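Long-range contact in putative aldehyde dehydrogenase (Burkholderia cenocepacia, PDB 4YWE), which probably oxidises aldehydes to carboxylic acids with NAD or NADP as electron acceptor, as members of the aldehyde dehydrogenase family do: residues L78-L92 with R108-A122. Residues are numbered along the deposited sequence; the frame is centred on the assembly and turned at random.
Sequences LMRLSARVTDSIEEL and RADAAALARYFEFYA
Two donors grip the carbonyl oxygen of Ala115: Glu119 N of its own helix, and Ser82 OG from the facing helix at 2.8 Å, each from an opposite face of the carbonyl plane. With chi1 at 177°, OG points away from Ser82 N and across to that oxygen. Serine suits this place because it is small enough for the backbones to close in, Ser82 CA and Ala115 CA lying 4.6 Å apart, while its buried hydroxyl still finds an acceptor. Segments 78-87 and 108-122 run antiparallel, their axes 7.8 Å apart at closest approach, and Ala111, Ala115 and Ala122 turn bare methyls toward residues 78-92.

Larger side chains interlock around this seam as knobs into holes. Phe118 enters among Leu78, Leu81, Ser82 and Val85; Leu81 CD2 sits over the middle of one ring face in a CH-pi contact, 3.6 Å from the centroid, whereas Val85 CG2 meets the ring at its edge. In return Val85 lodges among Ala111, Leu114, Ala115 and Phe118, its CG1 3.8 Å from Leu114 CD2.

Beyond the break at Ser88, arginine suits position 108 twice over: Arg108 CG packs on Ile89 CG2 (3.7 Å), then the guanidinium takes exposed Glu90 side-on, NE to OE1 and NH2 to OE2, both 2.8 Å, the two groups nearly coplanar (23°).

Leu78 packs on helix 160-174, Leu81 and Leu114 on helix 188-200; Met79, Arg116, Glu119 and Phe120 face the second subunit. Small residues and a hydroxyl-to-carbonyl bond thus let helix 104-124 lie close against helix 71-87, while at the start of helix 89-100 charge pairing stays near solvent.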
loop_
_atom_site.group_PDB
_atom_site.type_symbol
_atom_site.label_atom_id
_atom_site.label_comp_id
_atom_site.label_asym_id
_atom_site.label_seq_id
_atom_site.Cartn_x
_atom_site.Cartn_y
_atom_site.Cartn_z
ATOM N N LEU A 78 7.215 -2.532 23.226
ATOM C CA LEU A 78 7.272 -1.096 22.993
ATOM C C LEU A 78 6.098 -0.380 23.654
ATOM O O LEU A 78 6.235 0.753 24.115
ATOM C CB LEU A 78 7.298 -0.796 21.494
ATOM C CG LEU A 78 8.585 -1.194 20.770
ATOM C CD1 LEU A 78 8.470 -0.919 19.279
ATOM C CD2 LEU A 78 9.778 -0.460 21.365
ATOM N N MET A 79 4.947 -1.043 23.701
ATOM C CA MET A 79 3.768 -0.464 24.332
ATOM C C MET A 79 3.962 -0.355 25.840
ATOM O O MET A 79 3.617 0.660 26.443
ATOM C CB MET A 79 2.519 -1.289 24.022
ATOM C CG MET A 79 1.233 -0.636 24.502
ATOM S SD MET A 79 1.004 1.012 23.801
ATOM C CE MET A 79 0.405 0.602 22.164
ATOM N N ARG A 80 4.514 -1.402 26.446
ATOM C CA ARG A 80 4.824 -1.374 27.871
ATOM C C ARG A 80 5.845 -0.282 28.168
ATOM O O ARG A 80 5.726 0.439 29.157
ATOM C CB ARG A 80 5.346 -2.731 28.349
ATOM C CG ARG A 80 4.257 -3.764 28.591
ATOM C CD ARG A 80 4.804 -4.995 29.300
ATOM N NE ARG A 80 5.694 -5.778 28.448
ATOM C CZ ARG A 80 5.289 -6.763 27.652
ATOM N NH1 ARG A 80 4.005 -7.087 27.597
ATOM N NH2 ARG A 80 6.167 -7.423 26.908
ATOM N N LEU A 81 6.842 -0.165 27.296
ATOM C CA LEU A 81 7.856 0.875 27.417
ATOM C C LEU A 81 7.220 2.253 27.301
ATOM O O LEU A 81 7.590 3.180 28.023
ATOM C CB LEU A 81 8.940 0.695 26.352
ATOM C CG LEU A 81 10.014 1.781 26.265
ATOM C CD1 LEU A 81 10.681 1.990 27.616
ATOM C CD2 LEU A 81 11.045 1.425 25.205
ATOM N N SER A 82 6.258 2.376 26.391
ATOM C CA SER A 82 5.517 3.618 26.207
ATOM C C SER A 82 4.839 4.054 27.504
ATOM O O SER A 82 4.871 5.230 27.866
ATOM C CB SER A 82 4.476 3.459 25.099
ATOM O OG SER A 82 3.700 4.633 24.953
ATOM N N ALA A 83 4.234 3.096 28.200
ATOM C CA ALA A 83 3.547 3.379 29.456
ATOM C C ALA A 83 4.540 3.741 30.559
ATOM O O ALA A 83 4.268 4.613 31.381
ATOM C CB ALA A 83 2.695 2.190 29.875
ATOM N N ARG A 84 5.684 3.065 30.571
ATOM C CA ARG A 84 6.725 3.339 31.558
ATOM C C ARG A 84 7.254 4.761 31.400
ATOM O O ARG A 84 7.454 5.470 32.386
ATOM C CB ARG A 84 7.873 2.334 31.434
ATOM C CG ARG A 84 7.513 0.909 31.824
ATOM C CD ARG A 84 7.151 0.798 33.299
ATOM N NE ARG A 84 8.259 1.167 34.175
ATOM C CZ ARG A 84 8.221 2.172 35.046
ATOM N NH1 ARG A 84 7.126 2.910 35.164
ATOM N NH2 ARG A 84 9.279 2.435 35.803
ATOM N N VAL A 85 7.476 5.168 30.153
ATOM C CA VAL A 85 7.953 6.514 29.852
ATOM C C VAL A 85 6.925 7.553 30.290
ATOM O O VAL A 85 7.276 8.565 30.900
ATOM C CB VAL A 85 8.283 6.668 28.353
ATOM C CG1 VAL A 85 8.586 8.120 28.016
ATOM C CG2 VAL A 85 9.454 5.776 27.972
ATOM N N THR A 86 5.658 7.294 29.977
ATOM C CA THR A 86 4.566 8.189 30.351
ATOM C C THR A 86 4.515 8.383 31.864
ATOM O O THR A 86 4.321 9.496 32.351
ATOM C CB THR A 86 3.207 7.657 29.858
ATOM O OG1 THR A 86 3.170 7.692 28.426
ATOM C CG2 THR A 86 2.064 8.504 30.403
ATOM N N ASP A 87 4.703 7.296 32.604
ATOM C CA ASP A 87 4.726 7.365 34.060
ATOM C C ASP A 87 5.978 8.071 34.571
ATOM O O ASP A 87 5.981 8.616 35.672
ATOM C CB ASP A 87 4.635 5.963 34.666
ATOM C CG ASP A 87 3.215 5.574 35.026
ATOM O OD1 ASP A 87 2.434 6.466 35.418
ATOM O OD2 ASP A 87 2.881 4.375 34.921
ATOM N N SER A 88 7.037 8.063 33.769
ATOM C CA SER A 88 8.313 8.638 34.186
ATOM C C SER A 88 8.591 9.978 33.510
ATOM O O SER A 88 9.748 10.378 33.377
ATOM C CB SER A 88 9.457 7.666 33.890
ATOM O OG SER A 88 9.256 6.421 34.534
ATOM N N ILE A 89 7.534 10.666 33.090
ATOM C CA ILE A 89 7.673 11.941 32.391
ATOM C C ILE A 89 8.370 12.988 33.257
ATOM O O ILE A 89 9.321 13.630 32.811
ATOM C CB ILE A 89 6.305 12.461 31.910
ATOM C CG1 ILE A 89 5.849 11.685 30.674
ATOM C CG2 ILE A 89 6.379 13.944 31.582
ATOM C CD1 ILE A 89 4.543 12.179 30.088
ATOM N N GLU A 90 7.900 13.155 34.490
ATOM C CA GLU A 90 8.467 14.152 35.396
ATOM C C GLU A 90 9.943 13.878 35.674
ATOM O O GLU A 90 10.761 14.796 35.693
ATOM C CB GLU A 90 7.683 14.189 36.709
ATOM C CG GLU A 90 6.247 14.668 36.559
ATOM C CD GLU A 90 6.157 16.061 35.968
ATOM O OE1 GLU A 90 5.328 16.267 35.056
ATOM O OE2 GLU A 90 6.911 16.950 36.415
ATOM N N GLU A 91 10.270 12.607 35.882
ATOM C CA GLU A 91 11.643 12.189 36.145
ATOM C C GLU A 91 12.549 12.428 34.939
ATOM O O GLU A 91 13.649 12.965 35.075
ATOM C CB GLU A 91 11.673 10.710 36.541
ATOM C CG GLU A 91 13.060 10.105 36.653
ATOM C CD GLU A 91 13.017 8.626 36.990
ATOM O OE1 GLU A 91 11.910 8.106 37.241
ATOM O OE2 GLU A 91 14.088 7.984 37.004
ATOM N N LEU A 92 12.082 12.031 33.761
ATOM C CA LEU A 92 12.863 12.188 32.538
ATOM C C LEU A 92 12.998 13.655 32.141
ATOM O O LEU A 92 14.030 14.065 31.610
ATOM C CB LEU A 92 12.232 11.391 31.393
ATOM C CG LEU A 92 12.312 9.868 31.507
ATOM C CD1 LEU A 92 11.492 9.203 30.413
ATOM C CD2 LEU A 92 13.759 9.402 31.451
ATOM N N ARG A 108 9.362 18.431 29.279
ATOM C CA ARG A 108 8.213 17.573 29.537
ATOM C C ARG A 108 7.570 17.133 28.225
ATOM O O ARG A 108 7.133 15.989 28.087
ATOM C CB ARG A 108 7.189 18.293 30.419
ATOM C CG ARG A 108 5.927 17.488 30.688
ATOM C CD ARG A 108 4.992 18.201 31.655
ATOM N NE ARG A 108 5.527 18.243 33.013
ATOM C CZ ARG A 108 6.102 19.311 33.558
ATOM N NH1 ARG A 108 6.215 20.433 32.862
ATOM N NH2 ARG A 108 6.559 19.256 34.802
ATOM N N ALA A 109 7.521 18.051 27.263
ATOM C CA ALA A 109 6.944 17.764 25.956
ATOM C C ALA A 109 7.773 16.717 25.218
ATOM O O ALA A 109 7.230 15.869 24.505
ATOM C CB ALA A 109 6.835 19.037 25.131
ATOM N N ASP A 110 9.089 16.781 25.396
ATOM C CA ASP A 110 10.000 15.822 24.780
ATOM C C ASP A 110 9.740 14.408 25.288
ATOM O O ASP A 110 9.730 13.452 24.511
ATOM C CB ASP A 110 11.455 16.213 25.048
ATOM C CG ASP A 110 11.931 17.338 24.153
ATOM O OD1 ASP A 110 11.100 17.910 23.416
ATOM O OD2 ASP A 110 13.139 17.654 24.191
ATOM N N ALA A 111 9.530 14.284 26.594
ATOM C CA ALA A 111 9.260 12.991 27.211
ATOM C C ALA A 111 7.921 12.436 26.739
ATOM O O ALA A 111 7.781 11.233 26.524
ATOM C CB ALA A 111 9.283 13.111 28.726
ATOM N N ALA A 112 6.940 13.319 26.583
ATOM C CA ALA A 112 5.626 12.923 26.094
ATOM C C ALA A 112 5.724 12.456 24.647
ATOM O O ALA A 112 5.047 11.510 24.243
ATOM C CB ALA A 112 4.637 14.074 26.221
ATOM N N ALA A 113 6.571 13.128 23.875
ATOM C CA ALA A 113 6.815 12.749 22.489
ATOM C C ALA A 113 7.513 11.395 22.429
ATOM O O ALA A 113 7.210 10.569 21.567
ATOM C CB ALA A 113 7.644 13.808 21.785
ATOM N N LEU A 114 8.449 11.183 23.349
ATOM C CA LEU A 114 9.161 9.914 23.455
ATOM C C LEU A 114 8.189 8.760 23.677
ATOM O O LEU A 114 8.316 7.701 23.064
ATOM C CB LEU A 114 10.181 9.967 24.595
ATOM C CG LEU A 114 10.911 8.660 24.905
ATOM C CD1 LEU A 114 11.689 8.185 23.692
ATOM C CD2 LEU A 114 11.833 8.831 26.099
ATOM N N ALA A 115 7.218 8.978 24.558
ATOM C CA ALA A 115 6.201 7.974 24.839
ATOM C C ALA A 115 5.297 7.761 23.629
ATOM O O ALA A 115 4.817 6.653 23.387
ATOM C CB ALA A 115 5.378 8.379 26.052
ATOM N N ARG A 116 5.070 8.828 22.869
ATOM C CA ARG A 116 4.209 8.762 21.696
ATOM C C ARG A 116 4.885 7.968 20.581
ATOM O O ARG A 116 4.230 7.204 19.871
ATOM C CB ARG A 116 3.844 10.172 21.217
ATOM C CG ARG A 116 3.006 10.214 19.946
ATOM C CD ARG A 116 1.774 9.320 20.040
ATOM N NE ARG A 116 1.027 9.296 18.785
ATOM C CZ ARG A 116 0.207 8.316 18.417
ATOM N NH1 ARG A 116 0.027 7.265 19.204
ATOM N NH2 ARG A 116 -0.428 8.384 17.254
ATOM N N TYR A 117 6.195 8.147 20.437
ATOM C CA TYR A 117 6.966 7.371 19.469
ATOM C C TYR A 117 6.826 5.874 19.724
ATOM O O TYR A 117 6.543 5.101 18.806
ATOM C CB TYR A 117 8.444 7.765 19.509
ATOM C CG TYR A 117 8.783 8.973 18.669
ATOM C CD1 TYR A 117 8.531 8.984 17.303
ATOM C CD2 TYR A 117 9.372 10.096 19.235
ATOM C CE1 TYR A 117 8.841 10.084 16.529
ATOM C CE2 TYR A 117 9.691 11.200 18.467
ATOM C CZ TYR A 117 9.423 11.187 17.116
ATOM O OH TYR A 117 9.736 12.283 16.348
ATOM N N PHE A 118 7.022 5.474 20.977
ATOM C CA PHE A 118 6.953 4.067 21.348
ATOM C C PHE A 118 5.531 3.529 21.214
ATOM O O PHE A 118 5.332 2.390 20.801
ATOM C CB PHE A 118 7.474 3.865 22.773
ATOM C CG PHE A 118 8.959 4.059 22.904
ATOM C CD1 PHE A 118 9.813 3.666 21.887
ATOM C CD2 PHE A 118 9.499 4.641 24.038
ATOM C CE1 PHE A 118 11.180 3.844 22.000
ATOM C CE2 PHE A 118 10.867 4.820 24.157
ATOM C CZ PHE A 118 11.707 4.423 23.136
ATOM N N GLU A 119 4.549 4.356 21.553
ATOM C CA GLU A 119 3.144 3.975 21.422
ATOM C C GLU A 119 2.765 3.744 19.961
ATOM O O GLU A 119 2.111 2.754 19.625
ATOM C CB GLU A 119 2.236 5.048 22.025
ATOM C CG GLU A 119 0.754 4.734 21.916
ATOM C CD GLU A 119 -0.122 5.885 22.372
ATOM O OE1 GLU A 119 0.159 7.040 21.986
ATOM O OE2 GLU A 119 -1.092 5.634 23.117
ATOM N N PHE A 120 3.181 4.668 19.102
ATOM C CA PHE A 120 2.861 4.605 17.681
ATOM C C PHE A 120 3.479 3.374 17.031
ATOM O O PHE A 120 2.797 2.616 16.342
ATOM C CB PHE A 120 3.339 5.876 16.971
ATOM C CG PHE A 120 3.062 5.893 15.492
ATOM C CD1 PHE A 120 1.810 6.244 15.011
ATOM C CD2 PHE A 120 4.056 5.572 14.583
ATOM C CE1 PHE A 120 1.554 6.266 13.652
ATOM C CE2 PHE A 120 3.807 5.591 13.223
ATOM C CZ PHE A 120 2.555 5.937 12.756
ATOM N N TYR A 121 4.772 3.171 17.264
ATOM C CA TYR A 121 5.495 2.079 16.622
ATOM C C TYR A 121 5.106 0.720 17.197
ATOM O O TYR A 121 5.262 -0.305 16.537
ATOM C CB TYR A 121 7.003 2.305 16.742
ATOM C CG TYR A 121 7.515 3.329 15.753
ATOM C CD1 TYR A 121 7.146 3.267 14.416
ATOM C CD2 TYR A 121 8.340 4.369 16.158
ATOM C CE1 TYR A 121 7.600 4.197 13.503
ATOM C CE2 TYR A 121 8.799 5.310 15.251
ATOM C CZ TYR A 121 8.425 5.217 13.926
ATOM O OH TYR A 121 8.873 6.146 13.017
ATOM N N ALA A 122 4.591 0.720 18.421
ATOM C CA ALA A 122 4.101 -0.505 19.042
ATOM C C ALA A 122 2.963 -1.095 18.222
ATOM O O ALA A 122 2.859 -2.311 18.067
ATOM C CB ALA A 122 3.644 -0.238 20.466
#